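PDB 4ZKF: 2',5'-phosphodiesterase 12 from Homo sapiens, which belongs to the endonuclease/exonuclease/phosphatase family and carries a magnesium-binding DNase I-like domain behind an N-terminal E-set domain. Local coordinates for residues 345-350 and 414-419; 242-247 and 291-296. All coordinates share one frame; numbering follows the deposited sequence.

Contact 1 (345-350 and 414-419); sequences IFCGDF and DYIFID. With MG (magnesium ion), chain C.
Asp349 and Asp414 face each other as a non-hydrogen-bonded pair at one end of an antiparallel ladder. Asp414 OD1 lies 3.3 Å from Asp349 CB, and the two carboxylate planes are turned 51° apart. Asp349 keeps CG anti to its backbone N (chi1 178°), which carries the carboxylate beyond the strand end, where OD2 binds a magnesium ion at 2.6 Å, long for magnesium. The same OD2 accepts a hydrogen bond from Asn154 ND2, while OD1 is held by Asn351 N. Water 1 also binds this ion; a second magnesium ion lies about 5 Å from the Asp349 side chain, and His309 and Asn351 belong with Asp349 to the magnesium-binding residues. Asp414 OD2 is hydrogen-bonded to Thr403 OG1 and His452 ND1, which fix the carboxylate beside Asp349.

Four backbone bonds join Phe346 with Phe417 and Gly348 with Tyr415; the straightest, Phe346 N to Phe417 O, measures 2.8 Å. Gly348 has backbone angles that suit glycine, and the Phe350 ring packs where a side chain would stand. That ring centres an aromatic cluster. Phe417 turns its edge to one face of it, centroids 5.0 Å apart and planes at 64°, and Phe350 CD1 meets the edge of Tyr415 at CD2, 3.6 Å away. On the other side of the sheet, Ile345 and Ile416 lie side by side through their CG2 methyls, next to the sulfur of Cys347.

Strand 302-309 runs parallel to 344-349 on its other edge. Helix 317-338 packs on Phe346 and Phe350, whereas strand 147-154 of the second sheet covers Ile345, Cys347 and Ile416.

Contact 2 (242-247 and 291-296); sequences SKFSLL and SVLQST
Lys243 O takes two hydrogen bonds, from Thr296 N and from a water, with a weaker CA-H...O contact from Ser295 CA beside the first. Thr296 N donates to Lys243 O at 3.0 Å, a nearly straight bond whose donor stands well above the carbonyl plane; water 2 donates to the same oxygen at 2.7 Å. The water continues to Ser295 OG, a hydroxyl that also meets Lys297 N and Asp298 N in the turn that follows. Next to this site Thr296 OG1 donates to Ser242 O at 2.8 Å. A chi1 of 57° sets the hydroxyl between the backbone N and carbonyl carbon of Thr296 and brings it above the carbonyl plane of Ser242, while the CG2 methyl rests against the Phe244 backbone.

Farther along, Ser245 and Gln294 form a hydrogen-bonded pair with both donors in the carbonyl planes, and Leu247 N reaches Val292 O at 2.8 Å. On the face carrying Phe244, Leu246 and Leu293, the Phe244 and Leu293 side chains cross at about a right angle: Leu293 CD1 sits over one face of the ring, and CB approaches Phe244 CD1 at 3.8 Å. Leu293 CD2 meets Leu246 CD1 at 3.9 Å, giving the leucine branches separate neighbours. Tyr239 and Ile303 extend this apolar layer.

The opposite face is mixed: Ser245 and Gln294 are polar, and Leu247 packs on Val292 beside Tyr339. Ser245 OG lies against Gln294 CB, 3.6 Å away. Gln294 bends at chi2 (67°), bringing NE2 back to Ser295 O at 3.0 Å, with that acceptor close to the amide plane; NE2 also bonds Ser299 O, and OE1 takes a bond from Arg302.

The strand segments run at 137°, well short of antiparallel alignment, a marked local twist. This is an antiparallel pair in one sheet of the two-sheet sandwich characteristic of the DNase I-like fold.

Both contacts are antiparallel strand pairs of the same mixed sheet, linked by strand 302-309, which pairs with 287-295 on one edge and with 344-349 on the other. Their centres are 19 Å apart and they do not touch. Contact 1 is wholly buried and ends at the magnesium site, combining an aromatic cluster with two carboxylates placed by surrounding residues. Contact 2 is only partly buried: apolar packing is concentrated on the Phe244 side, Ser242, Thr296 and Leu247 are exposed, Ser245 and Gln294 partly so, and its water joins two buried residues. The pair in contact 1 is only slightly twisted, at 169°, that in contact 2 much more.

Contact 1 (345-350 and 414-419)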
loop_
_atom_site.group_PDB
_atom_site.type_symbol
_atom_site.label_atom_id
_atom_site.label_comp_id
_atom_site.label_asym_id
_atom_site.label_seq_id
_atom_site.Cartn_x
_atom_site.Cartn_y
_atom_site.Cartn_z
ATOM N N ILE A 345 6.798 -10.303 -10.842
ATOM C CA ILE A 345 6.030 -10.451 -9.604
ATOM C C ILE A 345 4.690 -9.784 -9.837
ATOM O O ILE A 345 4.666 -8.618 -10.205
ATOM C CB ILE A 345 6.735 -9.772 -8.418
ATOM C CG1 ILE A 345 8.092 -10.404 -8.186
ATOM C CG2 ILE A 345 5.870 -9.815 -7.145
ATOM C CD1 ILE A 345 8.990 -9.567 -7.275
ATOM N N PHE A 346 3.581 -10.494 -9.627
ATOM C CA PHE A 346 2.279 -9.910 -9.928
ATOM C C PHE A 346 1.390 -10.033 -8.700
ATOM O O PHE A 346 0.829 -11.091 -8.433
ATOM C CB PHE A 346 1.699 -10.578 -11.190
ATOM C CG PHE A 346 0.394 -9.979 -11.699
ATOM C CD1 PHE A 346 -0.214 -8.893 -11.084
ATOM C CD2 PHE A 346 -0.168 -10.476 -12.857
ATOM C CE1 PHE A 346 -1.411 -8.353 -11.576
ATOM C CE2 PHE A 346 -1.327 -9.956 -13.378
ATOM C CZ PHE A 346 -1.970 -8.900 -12.728
ATOM N N CYS A 347 1.300 -8.925 -7.961
ATOM C CA CYS A 347 0.516 -8.822 -6.737
ATOM C C CYS A 347 -0.904 -8.408 -7.043
ATOM O O CYS A 347 -1.158 -7.731 -8.040
ATOM C CB CYS A 347 1.136 -7.789 -5.787
ATOM S SG CYS A 347 2.760 -8.237 -5.137
ATOM N N GLY A 348 -1.839 -8.763 -6.173
ATOM C CA GLY A 348 -3.142 -8.157 -6.306
ATOM C C GLY A 348 -4.234 -8.742 -5.454
ATOM O O GLY A 348 -4.088 -9.803 -4.857
ATOM N N ASP A 349 -5.336 -8.007 -5.398
ATOM C CA ASP A 349 -6.605 -8.557 -4.953
ATOM C C ASP A 349 -7.327 -8.970 -6.221
ATOM O O ASP A 349 -7.826 -8.116 -6.952
ATOM C CB ASP A 349 -7.413 -7.527 -4.161
ATOM C CG ASP A 349 -8.768 -8.053 -3.726
ATOM O OD1 ASP A 349 -9.180 -9.155 -4.166
ATOM O OD2 ASP A 349 -9.429 -7.356 -2.937
ATOM N N PHE A 350 -7.365 -10.277 -6.487
ATOM C CA PHE A 350 -7.873 -10.761 -7.761
ATOM C C PHE A 350 -9.354 -11.096 -7.677
ATOM O O PHE A 350 -9.981 -11.416 -8.692
ATOM C CB PHE A 350 -7.055 -11.963 -8.231
ATOM C CG PHE A 350 -5.629 -11.604 -8.561
ATOM C CD1 PHE A 350 -4.664 -11.570 -7.570
ATOM C CD2 PHE A 350 -5.278 -11.230 -9.845
ATOM C CE1 PHE A 350 -3.349 -11.209 -7.861
ATOM C CE2 PHE A 350 -3.972 -10.861 -10.144
ATOM C CZ PHE A 350 -3.007 -10.852 -9.148
ATOM N N ASP A 414 -6.510 -12.983 -2.626
ATOM C CA ASP A 414 -5.267 -12.239 -2.821
ATOM C C ASP A 414 -4.105 -13.167 -3.124
ATOM O O ASP A 414 -4.002 -14.240 -2.520
ATOM C CB ASP A 414 -4.952 -11.414 -1.573
ATOM C CG ASP A 414 -6.086 -10.478 -1.187
ATOM O OD1 ASP A 414 -6.147 -9.353 -1.728
ATOM O OD2 ASP A 414 -6.924 -10.855 -0.334
ATOM N N TYR A 415 -3.232 -12.771 -4.055
ATOM C CA TYR A 415 -2.061 -13.597 -4.369
ATOM C C TYR A 415 -0.847 -12.759 -4.676
ATOM O O TYR A 415 -0.970 -11.624 -5.126
ATOM C CB TYR A 415 -2.323 -14.516 -5.567
ATOM C CG TYR A 415 -3.603 -15.311 -5.450
ATOM C CD1 TYR A 415 -3.632 -16.522 -4.772
ATOM C CD2 TYR A 415 -4.776 -14.830 -5.995
ATOM C CE1 TYR A 415 -4.815 -17.242 -4.648
ATOM C CE2 TYR A 415 -5.960 -15.529 -5.878
ATOM C CZ TYR A 415 -5.971 -16.739 -5.211
ATOM O OH TYR A 415 -7.163 -17.424 -5.106
ATOM N N ILE A 416 0.330 -13.328 -4.426
ATOM C CA ILE A 416 1.561 -12.805 -4.992
ATOM C C ILE A 416 2.027 -13.823 -6.014
ATOM O O ILE A 416 2.624 -14.841 -5.646
ATOM C CB ILE A 416 2.650 -12.573 -3.930
ATOM C CG1 ILE A 416 2.165 -11.566 -2.884
ATOM C CG2 ILE A 416 3.953 -12.075 -4.595
ATOM C CD1 ILE A 416 3.095 -11.482 -1.675
ATOM N N PHE A 417 1.713 -13.590 -7.288
ATOM C CA PHE A 417 2.092 -14.544 -8.331
ATOM C C PHE A 417 3.529 -14.297 -8.758
ATOM O O PHE A 417 3.949 -13.151 -8.907
ATOM C CB PHE A 417 1.156 -14.454 -9.553
ATOM C CG PHE A 417 -0.237 -14.962 -9.298
ATOM C CD1 PHE A 417 -0.454 -16.275 -8.909
ATOM C CD2 PHE A 417 -1.334 -14.127 -9.465
ATOM C CE1 PHE A 417 -1.744 -16.750 -8.689
ATOM C CE2 PHE A 417 -2.630 -14.591 -9.246
ATOM C CZ PHE A 417 -2.833 -15.899 -8.851
ATOM N N ILE A 418 4.292 -15.370 -8.935
ATOM C CA ILE A 418 5.677 -15.222 -9.380
ATOM C C ILE A 418 6.001 -16.129 -10.565
ATOM O O ILE A 418 5.456 -17.217 -10.704
ATOM C CB ILE A 418 6.689 -15.521 -8.251
ATOM C CG1 ILE A 418 6.565 -16.968 -7.761
ATOM C CG2 ILE A 418 6.518 -14.537 -7.085
ATOM C CD1 ILE A 418 7.674 -17.358 -6.780
ATOM N N ASP A 419 6.891 -15.649 -11.420
ATOM C CA ASP A 419 7.459 -16.451 -12.502
ATOM C C ASP A 419 8.359 -17.517 -11.879
ATOM O O ASP A 419 9.441 -17.214 -11.375
ATOM C CB ASP A 419 8.226 -15.541 -13.467
ATOM C CG ASP A 419 9.021 -16.307 -14.520
ATOM O OD1 ASP A 419 8.886 -17.545 -14.638
ATOM O OD2 ASP A 419 9.784 -15.635 -15.250
HETATM MG MG MG C . -11.951 -7.082 -3.370
HETATM O O HOH W 1 -12.106 -6.305 -0.898
#

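Contact 2 (242-247 and 291-296)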
loop_
_atom_site.group_PDB
_atom_site.type_symbol
_atom_site.label_atom_id
_atom_site.label_comp_id
_atom_site.label_asym_id
_atom_site.label_seq_id
_atom_site.Cartn_x
_atom_site.Cartn_y
_atom_site.Cartn_z
ATOM N N SER A 242 17.165 1.587 -1.067
ATOM C CA SER A 242 18.508 1.030 -0.878
ATOM C C SER A 242 18.725 -0.232 -1.711
ATOM O O SER A 242 19.874 -0.655 -1.905
ATOM C CB SER A 242 18.778 0.714 0.594
ATOM O OG SER A 242 18.054 -0.433 1.011
ATOM N N LYS A 243 17.639 -0.829 -2.211
ATOM C CA LYS A 243 17.731 -2.035 -3.032
ATOM C C LYS A 243 17.235 -1.874 -4.465
ATOM O O LYS A 243 17.635 -2.640 -5.350
ATOM C CB LYS A 243 16.960 -3.179 -2.354
ATOM C CG LYS A 243 17.614 -3.580 -1.030
ATOM C CD LYS A 243 16.818 -4.632 -0.280
ATOM C CE LYS A 243 17.191 -6.013 -0.750
ATOM N NZ LYS A 243 16.533 -7.062 0.066
ATOM N N PHE A 244 16.361 -0.900 -4.702
ATOM C CA PHE A 244 15.803 -0.708 -6.040
ATOM C C PHE A 244 15.642 0.755 -6.423
ATOM O O PHE A 244 15.437 1.606 -5.564
ATOM C CB PHE A 244 14.433 -1.372 -6.156
ATOM C CG PHE A 244 14.469 -2.865 -6.041
ATOM C CD1 PHE A 244 14.919 -3.641 -7.098
ATOM C CD2 PHE A 244 14.058 -3.491 -4.876
ATOM C CE1 PHE A 244 14.959 -5.022 -6.994
ATOM C CE2 PHE A 244 14.100 -4.872 -4.769
ATOM C CZ PHE A 244 14.542 -5.633 -5.826
ATOM N N SER A 245 15.707 1.033 -7.718
ATOM C CA SER A 245 15.234 2.320 -8.215
ATOM C C SER A 245 14.128 2.074 -9.249
ATOM O O SER A 245 14.043 1.003 -9.860
ATOM C CB SER A 245 16.386 3.131 -8.810
ATOM O OG SER A 245 17.010 2.411 -9.854
ATOM N N LEU A 246 13.258 3.054 -9.429
ATOM C CA LEU A 246 12.168 2.910 -10.380
ATOM C C LEU A 246 12.665 3.208 -11.795
ATOM O O LEU A 246 13.015 4.350 -12.104
ATOM C CB LEU A 246 11.020 3.845 -10.017
ATOM C CG LEU A 246 9.826 3.792 -10.977
ATOM C CD1 LEU A 246 9.226 2.388 -11.076
ATOM C CD2 LEU A 246 8.768 4.795 -10.567
ATOM N N LEU A 247 12.687 2.193 -12.653
ATOM C CA LEU A 247 13.232 2.367 -14.003
ATOM C C LEU A 247 12.157 2.829 -14.986
ATOM O O LEU A 247 12.356 3.788 -15.736
ATOM C CB LEU A 247 13.885 1.071 -14.488
ATOM C CG LEU A 247 14.640 1.083 -15.825
ATOM C CD1 LEU A 247 15.775 2.122 -15.845
ATOM C CD2 LEU A 247 15.208 -0.315 -16.112
ATOM N N SER A 291 5.392 -1.581 -12.676
ATOM C CA SER A 291 6.596 -0.824 -12.367
ATOM C C SER A 291 7.811 -1.700 -12.586
ATOM O O SER A 291 7.920 -2.753 -11.958
ATOM C CB SER A 291 6.561 -0.321 -10.906
ATOM O OG SER A 291 5.350 0.378 -10.636
ATOM N N VAL A 292 8.725 -1.282 -13.465
ATOM C CA VAL A 292 9.975 -2.023 -13.626
ATOM C C VAL A 292 11.042 -1.416 -12.736
ATOM O O VAL A 292 11.338 -0.218 -12.826
ATOM C CB VAL A 292 10.443 -2.055 -15.086
ATOM C CG1 VAL A 292 11.820 -2.666 -15.180
ATOM C CG2 VAL A 292 9.444 -2.860 -15.916
ATOM N N LEU A 293 11.599 -2.253 -11.864
ATOM C CA LEU A 293 12.561 -1.837 -10.866
ATOM C C LEU A 293 13.955 -2.311 -11.217
ATOM O O LEU A 293 14.139 -3.452 -11.627
ATOM C CB LEU A 293 12.187 -2.372 -9.484
ATOM C CG LEU A 293 10.791 -2.091 -8.942
ATOM C CD1 LEU A 293 10.661 -2.668 -7.526
ATOM C CD2 LEU A 293 10.552 -0.597 -8.958
ATOM N N GLN A 294 14.926 -1.421 -11.040
ATOM C CA GLN A 294 16.333 -1.726 -11.243
ATOM C C GLN A 294 17.003 -2.015 -9.905
ATOM O O GLN A 294 16.905 -1.217 -8.973
ATOM C CB GLN A 294 17.018 -0.539 -11.954
ATOM C CG GLN A 294 18.532 -0.599 -12.016
ATOM C CD GLN A 294 19.027 -1.733 -12.901
ATOM O OE1 GLN A 294 18.631 -1.842 -14.056
ATOM N NE2 GLN A 294 19.901 -2.573 -12.361
ATOM N N SER A 295 17.670 -3.159 -9.790
ATOM C CA SER A 295 18.465 -3.418 -8.597
ATOM C C SER A 295 19.613 -2.431 -8.451
ATOM O O SER A 295 20.364 -2.196 -9.396
ATOM C CB SER A 295 19.031 -4.831 -8.616
ATOM O OG SER A 295 19.929 -4.993 -7.540
ATOM N N THR A 296 19.758 -1.869 -7.261
ATOM C CA THR A 296 20.873 -0.972 -6.977
ATOM C C THR A 296 22.135 -1.751 -6.616
ATOM O O THR A 296 23.197 -1.162 -6.432
ATOM C CB THR A 296 20.559 -0.046 -5.819
ATOM O OG1 THR A 296 20.229 -0.853 -4.682
ATOM C CG2 THR A 296 19.387 0.875 -6.173
HETATM O O HOH W 2 18.473 -5.185 -5.114
#